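Local coordinates for SnoaL-like domain-containing protein (Xanthomonas campestris pv. campestris, PDB 3G8Z) that is of unknown function but adopts the cystatin-like fold of SnoaL-type polyketide cyclases and pairs with a second copy of itself, at residues I50-G55 with I129-L134; G55-S60 with Q141-W146; A85-D90 with E104-A109; V119-I124 with R133-D138. One frame throughout, in Å; residues are numbered along the deposited sequence.

Interaction 1 of 4, residues I50-G55 with I129-L134; sequences IWHQPG and IVEVRL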
loop_
_atom_site.group_PDB
_atom_site.type_symbol
_atom_site.label_atom_id
_atom_site.label_comp_id
_atom_site.label_asym_id
_atom_site.label_seq_id
_atom_site.Cartn_x
_atom_site.Cartn_y
_atom_site.Cartn_z
ATOM N N ILE A 50 -0.234 13.358 9.547
ATOM C CA ILE A 50 -1.325 13.480 8.584
ATOM C C ILE A 50 -1.951 12.105 8.416
ATOM O O ILE A 50 -1.293 11.167 8.016
ATOM C CB ILE A 50 -0.830 13.947 7.206
ATOM C CG1 ILE A 50 -0.111 15.297 7.311
ATOM C CG2 ILE A 50 -2.007 14.040 6.240
ATOM C CD1 ILE A 50 0.738 15.635 6.074
ATOM N N TRP A 51 -3.226 11.988 8.753
ATOM C CA TRP A 51 -3.884 10.683 8.815
ATOM C C TRP A 51 -5.047 10.615 7.818
ATOM O O TRP A 51 -6.030 11.354 7.963
ATOM C CB TRP A 51 -4.395 10.492 10.238
ATOM C CG TRP A 51 -5.008 9.186 10.512
ATOM C CD1 TRP A 51 -6.217 8.740 10.070
ATOM C CD2 TRP A 51 -4.458 8.139 11.310
ATOM N NE1 TRP A 51 -6.454 7.467 10.536
ATOM C CE2 TRP A 51 -5.388 7.077 11.305
ATOM C CE3 TRP A 51 -3.279 7.999 12.041
ATOM C CZ2 TRP A 51 -5.172 5.895 12.016
ATOM C CZ3 TRP A 51 -3.074 6.821 12.745
ATOM C CH2 TRP A 51 -4.007 5.790 12.721
ATOM N N HIS A 52 -4.924 9.770 6.794
ATOM C CA HIS A 52 -5.966 9.650 5.757
ATOM C C HIS A 52 -6.840 8.412 5.997
ATOM O O HIS A 52 -6.387 7.274 5.841
ATOM C CB HIS A 52 -5.369 9.547 4.349
ATOM C CG HIS A 52 -4.337 10.585 4.030
ATOM N ND1 HIS A 52 -4.665 11.862 3.637
ATOM C CD2 HIS A 52 -2.989 10.508 3.973
ATOM C CE1 HIS A 52 -3.558 12.544 3.391
ATOM N NE2 HIS A 52 -2.524 11.734 3.557
ATOM N N GLN A 53 -8.085 8.635 6.379
ATOM C CA GLN A 53 -9.005 7.553 6.655
ATOM C C GLN A 53 -10.010 7.496 5.516
ATOM O O GLN A 53 -10.737 8.472 5.269
ATOM C CB GLN A 53 -9.703 7.825 7.988
ATOM C CG GLN A 53 -10.603 6.694 8.492
ATOM C CD GLN A 53 -9.868 5.601 9.259
ATOM O OE1 GLN A 53 -8.958 5.873 10.045
ATOM N NE2 GLN A 53 -10.269 4.360 9.036
ATOM N N PRO A 54 -10.060 6.363 4.809
ATOM C CA PRO A 54 -10.896 6.221 3.641
ATOM C C PRO A 54 -12.372 6.094 3.964
ATOM O O PRO A 54 -12.761 5.935 5.121
ATOM C CB PRO A 54 -10.389 4.920 3.023
ATOM C CG PRO A 54 -9.922 4.144 4.154
ATOM C CD PRO A 54 -9.327 5.125 5.103
ATOM N N GLY A 55 -13.192 6.232 2.941
ATOM C CA GLY A 55 -14.571 5.829 3.035
ATOM C C GLY A 55 -15.546 6.957 3.252
ATOM O O GLY A 55 -15.278 8.118 2.964
ATOM N N ILE A 129 6.262 8.210 12.739
ATOM C CA ILE A 129 5.239 8.106 11.706
ATOM C C ILE A 129 4.614 9.483 11.439
ATOM O O ILE A 129 3.905 10.050 12.297
ATOM C CB ILE A 129 4.150 7.126 12.135
ATOM C CG1 ILE A 129 4.755 5.723 12.246
ATOM C CG2 ILE A 129 3.015 7.134 11.159
ATOM C CD1 ILE A 129 3.942 4.801 13.116
ATOM N N VAL A 130 4.876 10.008 10.248
ATOM C CA VAL A 130 4.472 11.371 9.889
ATOM C C VAL A 130 3.220 11.373 9.022
ATOM O O VAL A 130 2.495 12.372 8.952
ATOM C CB VAL A 130 5.624 12.182 9.207
ATOM C CG1 VAL A 130 6.759 12.430 10.194
ATOM C CG2 VAL A 130 6.158 11.507 7.951
ATOM N N GLU A 131 2.920 10.241 8.400
ATOM C CA GLU A 131 1.739 10.159 7.573
ATOM C C GLU A 131 1.199 8.753 7.572
ATOM O O GLU A 131 1.959 7.789 7.555
ATOM C CB GLU A 131 2.054 10.613 6.151
ATOM C CG GLU A 131 0.822 10.862 5.301
ATOM C CD GLU A 131 1.109 11.541 3.965
ATOM O OE1 GLU A 131 2.295 11.773 3.611
ATOM O OE2 GLU A 131 0.118 11.820 3.245
ATOM N N VAL A 132 -0.124 8.643 7.563
ATOM C CA VAL A 132 -0.805 7.360 7.593
ATOM C C VAL A 132 -1.884 7.385 6.509
ATOM O O VAL A 132 -2.646 8.363 6.418
ATOM C CB VAL A 132 -1.447 7.117 8.976
ATOM C CG1 VAL A 132 -2.331 5.876 8.968
ATOM C CG2 VAL A 132 -0.351 7.006 10.089
ATOM N N ARG A 133 -1.914 6.353 5.669
ATOM C CA ARG A 133 -3.023 6.168 4.735
ATOM C C ARG A 133 -3.515 4.753 4.804
ATOM O O ARG A 133 -2.756 3.832 4.603
ATOM C CB ARG A 133 -2.652 6.499 3.284
ATOM C CG ARG A 133 -3.888 6.449 2.372
ATOM C CD ARG A 133 -3.554 6.733 0.949
ATOM N NE ARG A 133 -3.007 8.062 0.759
ATOM C CZ ARG A 133 -3.733 9.157 0.661
ATOM N NH1 ARG A 133 -5.051 9.087 0.763
ATOM N NH2 ARG A 133 -3.125 10.330 0.470
ATOM N N LEU A 134 -4.798 4.602 5.104
ATOM C CA LEU A 134 -5.392 3.305 5.327
ATOM C C LEU A 134 -6.188 2.868 4.095
ATOM O O LEU A 134 -6.787 3.691 3.402
ATOM C CB LEU A 134 -6.304 3.363 6.560
ATOM C CG LEU A 134 -5.625 3.822 7.877
ATOM C CD1 LEU A 134 -6.504 3.654 9.094
ATOM C CD2 LEU A 134 -4.341 3.113 8.070
#
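Ile50, on strand 49-53, pairs in parallel with 129-134: its N donates to Val130 O, its O accepts from Val132 N at 2.8 Å, and its CB rests 4.0 Å from Glu131 CG. The classic bulge of Val130 and Glu131 opposite Arg123 lies beside this first rung. Trp51 turns to the other face of the sheet. With CG anti to the backbone N (chi1 -176°), its indole lies alongside Val132, whose CG1 sits 3.8 Å from the centroid of the six-membered ring, a CH-pi contact over the face. Farther out, Trp51 CZ2 meets Leu134 CD1. His52 returns to the face of Ile50. Its backbone N and O bond to Val132 O and Leu134 N, while NE2 gives a 2.7 Å bond to the anti lone pair of Glu131 OE2, almost exactly in the imidazole plane. The Arg133 guanidinium lies flat on the same ring, centres 3.8 Å apart and planes at 10°, because its chain bends at chi3 (-62°). Thr62 holds ND1, so both ring nitrogens are engaged and the ring's rotation is fixed. Gln53 OE1 accepts a hydrogen bond from Trp51 NE1, 3.0 Å long and in line with the indole plane, and also touches Leu134 CD1. Pro54 CD closes the row against Leu134 CB, 3.8 Å away. Strand 61-64 pairs with 49-53 on the side away from 128-136, helix 66-79 packs on Trp51 and Gln53, Tyr29 of helix 22-35 also reaches Trp51, and Ser95 of the second subunit bonds Leu134 O.

Interaction 2 of 4, residues G55-S60 with Q141-W146; sequences GNHQFS and QEDAFW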
loop_
_atom_site.group_PDB
_atom_site.type_symbol
_atom_site.label_atom_id
_atom_site.label_comp_id
_atom_site.label_asym_id
_atom_site.label_seq_id
_atom_site.Cartn_x
_atom_site.Cartn_y
_atom_site.Cartn_z
ATOM N N GLY A 55 -13.192 6.232 2.941
ATOM C CA GLY A 55 -14.571 5.829 3.035
ATOM C C GLY A 55 -15.546 6.957 3.252
ATOM O O GLY A 55 -15.278 8.118 2.964
ATOM N N ASN A 56 -16.695 6.588 3.791
ATOM C CA ASN A 56 -17.790 7.495 3.895
ATOM C C ASN A 56 -18.507 7.270 5.195
ATOM O O ASN A 56 -19.687 6.910 5.216
ATOM C CB ASN A 56 -18.701 7.270 2.697
ATOM C CG ASN A 56 -18.253 8.060 1.492
ATOM O OD1 ASN A 56 -18.582 9.244 1.363
ATOM N ND2 ASN A 56 -17.469 7.430 0.616
ATOM N N HIS A 57 -17.769 7.435 6.284
ATOM C CA HIS A 57 -18.333 7.297 7.623
ATOM C C HIS A 57 -17.817 8.431 8.476
ATOM O O HIS A 57 -17.094 9.299 7.991
ATOM C CB HIS A 57 -17.941 5.948 8.227
ATOM C CG HIS A 57 -16.465 5.711 8.247
ATOM N ND1 HIS A 57 -15.635 6.260 9.189
ATOM C CD2 HIS A 57 -15.672 4.973 7.434
ATOM C CE1 HIS A 57 -14.391 5.870 8.964
ATOM N NE2 HIS A 57 -14.389 5.080 7.906
ATOM N N GLN A 58 -18.226 8.463 9.730
ATOM C CA GLN A 58 -17.971 9.616 10.592
ATOM C C GLN A 58 -16.501 9.936 10.844
ATOM O O GLN A 58 -16.185 11.057 11.221
ATOM C CB GLN A 58 -18.695 9.449 11.931
ATOM C CG GLN A 58 -18.249 8.252 12.734
ATOM C CD GLN A 58 -18.930 8.183 14.090
ATOM O OE1 GLN A 58 -18.839 9.120 14.867
ATOM N NE2 GLN A 58 -19.614 7.070 14.377
ATOM N N PHE A 59 -15.604 8.978 10.630
ATOM C CA PHE A 59 -14.161 9.218 10.829
ATOM C C PHE A 59 -13.409 9.385 9.531
ATOM O O PHE A 59 -12.201 9.542 9.538
ATOM C CB PHE A 59 -13.526 8.069 11.627
ATOM C CG PHE A 59 -14.233 7.784 12.919
ATOM C CD1 PHE A 59 -14.289 8.745 13.905
ATOM C CD2 PHE A 59 -14.894 6.572 13.122
ATOM C CE1 PHE A 59 -14.934 8.503 15.095
ATOM C CE2 PHE A 59 -15.546 6.330 14.306
ATOM C CZ PHE A 59 -15.572 7.296 15.293
ATOM N N SER A 60 -14.127 9.339 8.414
ATOM C CA SER A 60 -13.488 9.370 7.124
ATOM C C SER A 60 -12.921 10.765 6.876
ATOM O O SER A 60 -13.430 11.756 7.405
ATOM C CB SER A 60 -14.487 9.030 6.015
ATOM O OG SER A 60 -14.846 7.661 6.050
ATOM N N GLN A 141 -18.577 -2.324 3.983
ATOM C CA GLN A 141 -18.718 -2.957 5.287
ATOM C C GLN A 141 -18.082 -2.084 6.384
ATOM O O GLN A 141 -18.685 -1.883 7.432
ATOM C CB GLN A 141 -18.114 -4.362 5.262
ATOM C CG GLN A 141 -18.078 -5.062 6.596
ATOM C CD GLN A 141 -17.294 -6.373 6.556
ATOM O OE1 GLN A 141 -16.142 -6.418 6.963
ATOM N NE2 GLN A 141 -17.916 -7.431 6.060
ATOM N N GLU A 142 -16.889 -1.543 6.133
ATOM C CA GLU A 142 -16.217 -0.700 7.131
ATOM C C GLU A 142 -16.994 0.587 7.399
ATOM O O GLU A 142 -17.056 1.050 8.539
ATOM C CB GLU A 142 -14.795 -0.329 6.722
ATOM C CG GLU A 142 -13.927 -0.068 7.957
ATOM C CD GLU A 142 -12.703 0.789 7.696
ATOM O OE1 GLU A 142 -12.440 1.191 6.520
ATOM O OE2 GLU A 142 -12.021 1.088 8.701
ATOM N N ASP A 143 -17.560 1.166 6.347
ATOM C CA ASP A 143 -18.380 2.354 6.498
ATOM C C ASP A 143 -19.550 2.092 7.452
ATOM O O ASP A 143 -19.874 2.929 8.290
ATOM C CB ASP A 143 -18.964 2.789 5.166
ATOM C CG ASP A 143 -17.974 3.485 4.261
ATOM O OD1 ASP A 143 -16.851 3.804 4.672
ATOM O OD2 ASP A 143 -18.353 3.719 3.094
ATOM N N ALA A 144 -20.188 0.940 7.302
ATOM C CA ALA A 144 -21.331 0.588 8.149
ATOM C C ALA A 144 -20.864 0.351 9.590
ATOM O O ALA A 144 -21.545 0.730 10.548
ATOM C CB ALA A 144 -22.046 -0.636 7.610
ATOM N N PHE A 145 -19.701 -0.278 9.731
ATOM C CA PHE A 145 -19.129 -0.560 11.038
ATOM C C PHE A 145 -18.975 0.731 11.858
ATOM O O PHE A 145 -19.383 0.815 13.034
ATOM C CB PHE A 145 -17.782 -1.258 10.839
ATOM C CG PHE A 145 -17.042 -1.590 12.112
ATOM C CD1 PHE A 145 -17.357 -2.724 12.844
ATOM C CD2 PHE A 145 -15.972 -0.807 12.541
ATOM C CE1 PHE A 145 -16.662 -3.044 13.986
ATOM C CE2 PHE A 145 -15.286 -1.123 13.692
ATOM C CZ PHE A 145 -15.641 -2.252 14.424
ATOM N N TRP A 146 -18.365 1.734 11.259
ATOM C CA TRP A 146 -18.063 2.953 11.988
ATOM C C TRP A 146 -19.298 3.793 12.144
ATOM O O TRP A 146 -19.493 4.452 13.157
ATOM C CB TRP A 146 -16.946 3.736 11.294
ATOM C CG TRP A 146 -15.590 3.060 11.374
ATOM C CD1 TRP A 146 -14.789 2.700 10.330
ATOM C CD2 TRP A 146 -14.866 2.711 12.559
ATOM N NE1 TRP A 146 -13.646 2.131 10.785
ATOM C CE2 TRP A 146 -13.657 2.141 12.152
ATOM C CE3 TRP A 146 -15.134 2.803 13.923
ATOM C CZ2 TRP A 146 -12.728 1.660 13.048
ATOM C CZ3 TRP A 146 -14.189 2.330 14.807
ATOM C CH2 TRP A 146 -13.009 1.775 14.368
HETATM O O HOH W 1 -17.163 4.635 0.855
HETATM O O HOH W 2 -21.274 5.308 7.503
#
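His57, Phe59 and Trp146 make an aromatic cluster where the loop 55-60, with its type I turn from His57 to Ser60, meets the C-terminal helix 139-146. Asp143 draws most of the polar contacts. Its OD1 accepts the Asn56 backbone N at 2.9 Å, almost straight at hydrogen but from above the carboxylate plane, and a second bond from Gln139 NE2. One water links Asp143 OD2 to Asn56 ND2, and another gives its protons to Asn56 O and Asp143 O. At the end of the helix, Gln58 NE2 reaches Trp146 O, 2.9 Å away. The turn is braced from within: Ser60 OG accepts from His57 N, and His57 ND1 accepts from Phe59 N at 3.1 Å. With chi1 at 55°, the imidazole sits between its own backbone N and carbonyl carbon, with Trp146 CB and CD1 against one face and Ser60 OG over the opposite one. Phe59 points its edge at the face of the six-membered ring of Trp146, in an offset edge-to-face pair with planes at 88°. Glu142 OE2 accepts from the indole: Trp146 NE1 gives it a 2.8 Å bond lying in the ring plane.

Interaction 3 of 4, residues A85-D90 with E104-A109; sequences AISRAD and EFSGQA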
loop_
_atom_site.group_PDB
_atom_site.type_symbol
_atom_site.label_atom_id
_atom_site.label_comp_id
_atom_site.label_asym_id
_atom_site.label_seq_id
_atom_site.Cartn_x
_atom_site.Cartn_y
_atom_site.Cartn_z
ATOM N N ALA A 85 -9.804 -4.212 15.630
ATOM C CA ALA A 85 -8.487 -4.805 15.796
ATOM C C ALA A 85 -7.809 -5.141 14.479
ATOM O O ALA A 85 -8.452 -5.484 13.483
ATOM C CB ALA A 85 -8.587 -6.040 16.643
ATOM N N ILE A 86 -6.489 -5.016 14.495
ATOM C CA ILE A 86 -5.662 -5.622 13.475
ATOM C C ILE A 86 -5.454 -7.048 13.944
ATOM O O ILE A 86 -4.614 -7.324 14.814
ATOM C CB ILE A 86 -4.339 -4.871 13.301
ATOM C CG1 ILE A 86 -4.621 -3.418 12.905
ATOM C CG2 ILE A 86 -3.488 -5.554 12.248
ATOM C CD1 ILE A 86 -3.375 -2.544 12.715
ATOM N N SER A 87 -6.260 -7.953 13.403
ATOM C CA SER A 87 -6.290 -9.326 13.879
ATOM C C SER A 87 -5.099 -10.122 13.385
ATOM O O SER A 87 -4.718 -11.128 14.004
ATOM C CB SER A 87 -7.613 -10.006 13.479
ATOM O OG SER A 87 -7.977 -9.690 12.154
ATOM N N ARG A 88 -4.483 -9.666 12.301
ATOM C CA ARG A 88 -3.327 -10.344 11.758
ATOM C C ARG A 88 -2.545 -9.383 10.917
ATOM O O ARG A 88 -3.124 -8.682 10.113
ATOM C CB ARG A 88 -3.736 -11.541 10.877
ATOM C CG ARG A 88 -2.566 -12.525 10.624
ATOM C CD ARG A 88 -2.880 -13.567 9.558
ATOM N NE ARG A 88 -3.205 -12.909 8.295
ATOM C CZ ARG A 88 -4.425 -12.881 7.755
ATOM N NH1 ARG A 88 -5.433 -13.481 8.366
ATOM N NH2 ARG A 88 -4.635 -12.243 6.607
ATOM N N ALA A 89 -1.234 -9.349 11.114
ATOM C CA ALA A 89 -0.354 -8.599 10.252
ATOM C C ALA A 89 0.420 -9.600 9.415
ATOM O O ALA A 89 0.978 -10.555 9.941
ATOM C CB ALA A 89 0.611 -7.730 11.053
ATOM N N ASP A 90 0.453 -9.374 8.112
ATOM C CA ASP A 90 1.090 -10.306 7.208
ATOM C C ASP A 90 2.495 -9.844 6.861
ATOM O O ASP A 90 3.457 -10.318 7.465
ATOM C CB ASP A 90 0.240 -10.496 5.972
ATOM C CG ASP A 90 -1.115 -11.087 6.300
ATOM O OD1 ASP A 90 -1.167 -12.093 7.030
ATOM O OD2 ASP A 90 -2.123 -10.527 5.850
ATOM N N GLU A 104 -5.086 -8.020 8.268
ATOM C CA GLU A 104 -6.494 -8.300 8.411
ATOM C C GLU A 104 -7.016 -7.497 9.581
ATOM O O GLU A 104 -6.371 -7.412 10.635
ATOM C CB GLU A 104 -6.727 -9.783 8.695
ATOM C CG GLU A 104 -8.198 -10.153 8.744
ATOM C CD GLU A 104 -8.456 -11.494 9.382
ATOM O OE1 GLU A 104 -8.089 -11.686 10.580
ATOM O OE2 GLU A 104 -9.049 -12.347 8.682
ATOM N N PHE A 105 -8.181 -6.887 9.417
ATOM C CA PHE A 105 -8.784 -6.291 10.576
ATOM C C PHE A 105 -10.186 -6.807 10.792
ATOM O O PHE A 105 -10.810 -7.361 9.883
ATOM C CB PHE A 105 -8.665 -4.770 10.556
ATOM C CG PHE A 105 -9.327 -4.124 9.415
ATOM C CD1 PHE A 105 -10.648 -3.752 9.499
ATOM C CD2 PHE A 105 -8.617 -3.843 8.252
ATOM C CE1 PHE A 105 -11.286 -3.120 8.426
ATOM C CE2 PHE A 105 -9.233 -3.231 7.176
ATOM C CZ PHE A 105 -10.579 -2.867 7.252
ATOM N N SER A 106 -10.634 -6.696 12.038
ATOM C CA SER A 106 -11.893 -7.250 12.446
ATOM C C SER A 106 -12.499 -6.408 13.563
ATOM O O SER A 106 -11.890 -5.475 14.076
ATOM C CB SER A 106 -11.673 -8.689 12.916
ATOM O OG SER A 106 -10.764 -8.684 13.984
ATOM N N GLY A 107 -13.732 -6.732 13.914
ATOM C CA GLY A 107 -14.428 -5.980 14.895
ATOM C C GLY A 107 -15.879 -6.392 14.891
ATOM O O GLY A 107 -16.355 -7.051 13.983
ATOM N N GLN A 108 -16.591 -5.957 15.909
ATOM C CA GLN A 108 -17.994 -6.264 15.999
ATOM C C GLN A 108 -18.613 -5.078 16.675
ATOM O O GLN A 108 -18.383 -4.869 17.874
ATOM C CB GLN A 108 -18.176 -7.537 16.808
ATOM C CG GLN A 108 -19.634 -7.921 17.062
ATOM C CD GLN A 108 -20.365 -8.225 15.782
ATOM O OE1 GLN A 108 -19.956 -9.099 15.013
ATOM N NE2 GLN A 108 -21.486 -7.520 15.554
ATOM N N ALA A 109 -19.347 -4.288 15.901
ATOM C CA ALA A 109 -20.011 -3.080 16.394
ATOM C C ALA A 109 -21.072 -2.558 15.406
ATOM O O ALA A 109 -21.031 -2.843 14.205
ATOM C CB ALA A 109 -18.978 -2.010 16.666
#
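Glu104 meets Ser87 and Arg88 together, and its side chain can be followed outward along the face it shares with them. CB lies 3.8 Å from Arg88 NH2, beneath one face of the guanidinium. CG, anti to the backbone N (chi1 -175°), runs out past Ser87 OG. CD comes between the two neighbours, close to Ser87 OG and to Arg88 NH1. At the tip the oxygens part: OE1 accepts the Ser87 hydroxyl proton on its anti side, 26° out of the carboxylate plane, though the 2.5 Å from OG to OE1 is suspiciously short and its exact length doubtful, whereas OE2 makes a long salt bridge to Arg88 NH1, 3.8 Å. The arginine also grips its own strand. Bent at chi3, it takes Asp90 side-on with two nitrogens, NH2 to OD2 at 3.1 Å and NE to OD1 at a doubtfully short distance, each through a syn lone pair and close to the guanidinium plane. That two-nitrogen pairing sets the guanidinium's orientation while its charge is shared, at longer range, with Glu104. Across the backbone, Ala85 and Ser106 exchange two hydrogen bonds, and Glu104 N donates to Arg88 O at 2.8 Å. Glu104 O receives weak bonds from Ser87 N and Arg88 N. On the other face, Ile86 packs against Ile30 and Ile33 of helix 22-35, and Phe105 meets Phe84 and Glu142. Two residues, Ser87 and Arg88, thus stand opposite the single Glu104: a classic beta bulge in the antiparallel hairpin of strands 85-95 and 98-109, at the edge of the curved sheet of a cystatin-like fold.

Interaction 4 of 4, residues V119-I124 with R133-D138; sequences VDLLRI and RLFSAD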
loop_
_atom_site.group_PDB
_atom_site.type_symbol
_atom_site.label_atom_id
_atom_site.label_comp_id
_atom_site.label_asym_id
_atom_site.label_seq_id
_atom_site.Cartn_x
_atom_site.Cartn_y
_atom_site.Cartn_z
ATOM N N VAL A 119 -4.639 -2.670 4.076
ATOM C CA VAL A 119 -3.235 -2.294 4.001
ATOM C C VAL A 119 -3.094 -0.968 4.722
ATOM O O VAL A 119 -3.890 -0.073 4.500
ATOM C CB VAL A 119 -2.745 -2.124 2.531
ATOM C CG1 VAL A 119 -1.208 -1.833 2.460
ATOM C CG2 VAL A 119 -3.086 -3.356 1.695
ATOM N N ASP A 120 -2.115 -0.875 5.622
ATOM C CA ASP A 120 -1.739 0.397 6.227
ATOM C C ASP A 120 -0.504 0.880 5.545
ATOM O O ASP A 120 0.460 0.127 5.424
ATOM C CB ASP A 120 -1.437 0.261 7.703
ATOM C CG ASP A 120 -2.658 0.102 8.533
ATOM O OD1 ASP A 120 -3.725 -0.280 7.971
ATOM O OD2 ASP A 120 -2.544 0.336 9.768
ATOM N N LEU A 121 -0.534 2.122 5.072
ATOM C CA LEU A 121 0.649 2.756 4.515
ATOM C C LEU A 121 1.148 3.804 5.502
ATOM O O LEU A 121 0.404 4.707 5.869
ATOM C CB LEU A 121 0.364 3.405 3.150
ATOM C CG LEU A 121 0.728 2.605 1.878
ATOM C CD1 LEU A 121 2.229 2.442 1.748
ATOM C CD2 LEU A 121 0.063 1.246 1.895
ATOM N N LEU A 122 2.401 3.671 5.935
ATOM C CA LEU A 122 3.002 4.609 6.880
ATOM C C LEU A 122 4.176 5.288 6.224
ATOM O O LEU A 122 4.999 4.613 5.581
ATOM C CB LEU A 122 3.529 3.893 8.136
ATOM C CG LEU A 122 2.581 2.932 8.862
ATOM C CD1 LEU A 122 3.288 2.302 10.069
ATOM C CD2 LEU A 122 1.309 3.615 9.276
ATOM N N ARG A 123 4.272 6.597 6.394
ATOM C CA ARG A 123 5.458 7.329 6.000
ATOM C C ARG A 123 6.222 7.657 7.268
ATOM O O ARG A 123 5.653 8.177 8.202
ATOM C CB ARG A 123 5.121 8.618 5.261
ATOM C CG ARG A 123 6.367 9.272 4.691
ATOM C CD ARG A 123 6.075 10.320 3.612
ATOM N NE ARG A 123 5.128 11.332 4.020
ATOM C CZ ARG A 123 5.442 12.504 4.586
ATOM N NH1 ARG A 123 6.697 12.837 4.855
ATOM N NH2 ARG A 123 4.482 13.356 4.900
ATOM N N ILE A 124 7.496 7.299 7.308
ATOM C CA ILE A 124 8.274 7.370 8.540
ATOM C C ILE A 124 9.495 8.215 8.287
ATOM O O ILE A 124 10.177 8.035 7.294
ATOM C CB ILE A 124 8.668 5.973 9.013
ATOM C CG1 ILE A 124 7.394 5.228 9.442
ATOM C CG2 ILE A 124 9.735 6.039 10.119
ATOM C CD1 ILE A 124 7.497 3.698 9.370
ATOM N N ARG A 133 -1.914 6.353 5.669
ATOM C CA ARG A 133 -3.023 6.168 4.735
ATOM C C ARG A 133 -3.515 4.753 4.804
ATOM O O ARG A 133 -2.756 3.832 4.603
ATOM C CB ARG A 133 -2.652 6.499 3.284
ATOM C CG ARG A 133 -3.888 6.449 2.372
ATOM C CD ARG A 133 -3.554 6.733 0.949
ATOM N NE ARG A 133 -3.007 8.062 0.759
ATOM C CZ ARG A 133 -3.733 9.157 0.661
ATOM N NH1 ARG A 133 -5.051 9.087 0.763
ATOM N NH2 ARG A 133 -3.125 10.330 0.470
ATOM N N LEU A 134 -4.798 4.602 5.104
ATOM C CA LEU A 134 -5.392 3.305 5.327
ATOM C C LEU A 134 -6.188 2.868 4.095
ATOM O O LEU A 134 -6.787 3.691 3.402
ATOM C CB LEU A 134 -6.304 3.363 6.560
ATOM C CG LEU A 134 -5.625 3.822 7.877
ATOM C CD1 LEU A 134 -6.504 3.654 9.094
ATOM C CD2 LEU A 134 -4.341 3.113 8.070
ATOM N N PHE A 135 -6.192 1.560 3.861
ATOM C CA PHE A 135 -6.886 0.958 2.759
ATOM C C PHE A 135 -7.670 -0.245 3.294
ATOM O O PHE A 135 -7.154 -1.017 4.108
ATOM C CB PHE A 135 -5.895 0.449 1.711
ATOM C CG PHE A 135 -5.147 1.518 1.020
ATOM C CD1 PHE A 135 -4.000 2.052 1.590
ATOM C CD2 PHE A 135 -5.546 1.959 -0.227
ATOM C CE1 PHE A 135 -3.290 3.038 0.933
ATOM C CE2 PHE A 135 -4.851 2.923 -0.874
ATOM C CZ PHE A 135 -3.713 3.476 -0.294
ATOM N N SER A 136 -8.892 -0.408 2.807
ATOM C CA SER A 136 -9.734 -1.534 3.216
ATOM C C SER A 136 -10.270 -2.291 2.033
ATOM O O SER A 136 -10.654 -1.698 1.013
ATOM C CB SER A 136 -10.931 -1.024 4.007
ATOM O OG SER A 136 -10.525 -0.400 5.195
ATOM N N ALA A 137 -10.373 -3.606 2.169
ATOM C CA ALA A 137 -10.822 -4.427 1.051
ATOM C C ALA A 137 -12.316 -4.314 0.816
ATOM O O ALA A 137 -12.784 -4.573 -0.278
ATOM C CB ALA A 137 -10.451 -5.898 1.290
ATOM N N ASP A 138 -13.062 -3.957 1.846
ATOM C CA ASP A 138 -14.508 -3.847 1.744
ATOM C C ASP A 138 -14.944 -2.574 2.461
ATOM O O ASP A 138 -15.286 -2.581 3.654
ATOM C CB ASP A 138 -15.182 -5.076 2.344
ATOM C CG ASP A 138 -16.683 -5.057 2.173
ATOM O OD1 ASP A 138 -17.253 -4.011 1.763
ATOM O OD2 ASP A 138 -17.294 -6.103 2.478
#
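Arg133 O accepts the backbone N of Leu121 at 2.8 Å, and Arg133 N returns an equally short bond to Leu121 O, closing one hydrogen-bonded pair of the antiparallel ladder. Two residues along, Val119 and Phe135 form the next: Phe135 N donates to Val119 O at 2.9 Å, and Val119 N to Phe135 O. Val119 O also lies at the edge of the Phe135 ring, in its plane. On this face Phe135 CB stands 4.1 Å from Val119 CB, and its ring, swung beside the backbone N (chi1 -67°), brings CE1 within 3.9 Å of Leu121 CD2. Strands 112-125 and 128-136 are a beta hairpin in the sheet of the cystatin-like fold, and this face turns to the dimer partner: Leu121 packs on Phe135 of the second subunit, Val119 on its Thr102. Asp120 and Leu134, the non-hydrogen-bonded pair between, point the other way and lie side by side. Leu134 CD2 spreads against the carboxylate, 3.4 Å from Asp120 OD1. The other oxygen, Asp120 OD2, hydrogen-bonds a glycerol that probably came from the crystallisation liquor but may mark a pocket on this concave side.

Interactions 1, 3 and 4 are strand pairings within one mixed sheet, whereas interaction 2 ties the loop after strand 49-53 to the C-terminal helix. Interactions 1 and 4 have centres about 7 Å apart and flank strand 128-136, sharing Arg133 and Leu134; both touch the second subunit. Interaction 3 lies about 17 Å from interaction 1, centre to centre, on the hairpin of strands 85-95 and 98-109, nested within the chain loops closed by interactions 1 and 2. Gly55 is shared by interactions 1 and 2, whose segments alternate along the chain; interaction 3 closes before interaction 4 opens. Helix 139-146 bridges the contacts: Glu142 bonds Ser136 OG and packs on Phe105, reaching two inner strands, 128-136 and 98-109.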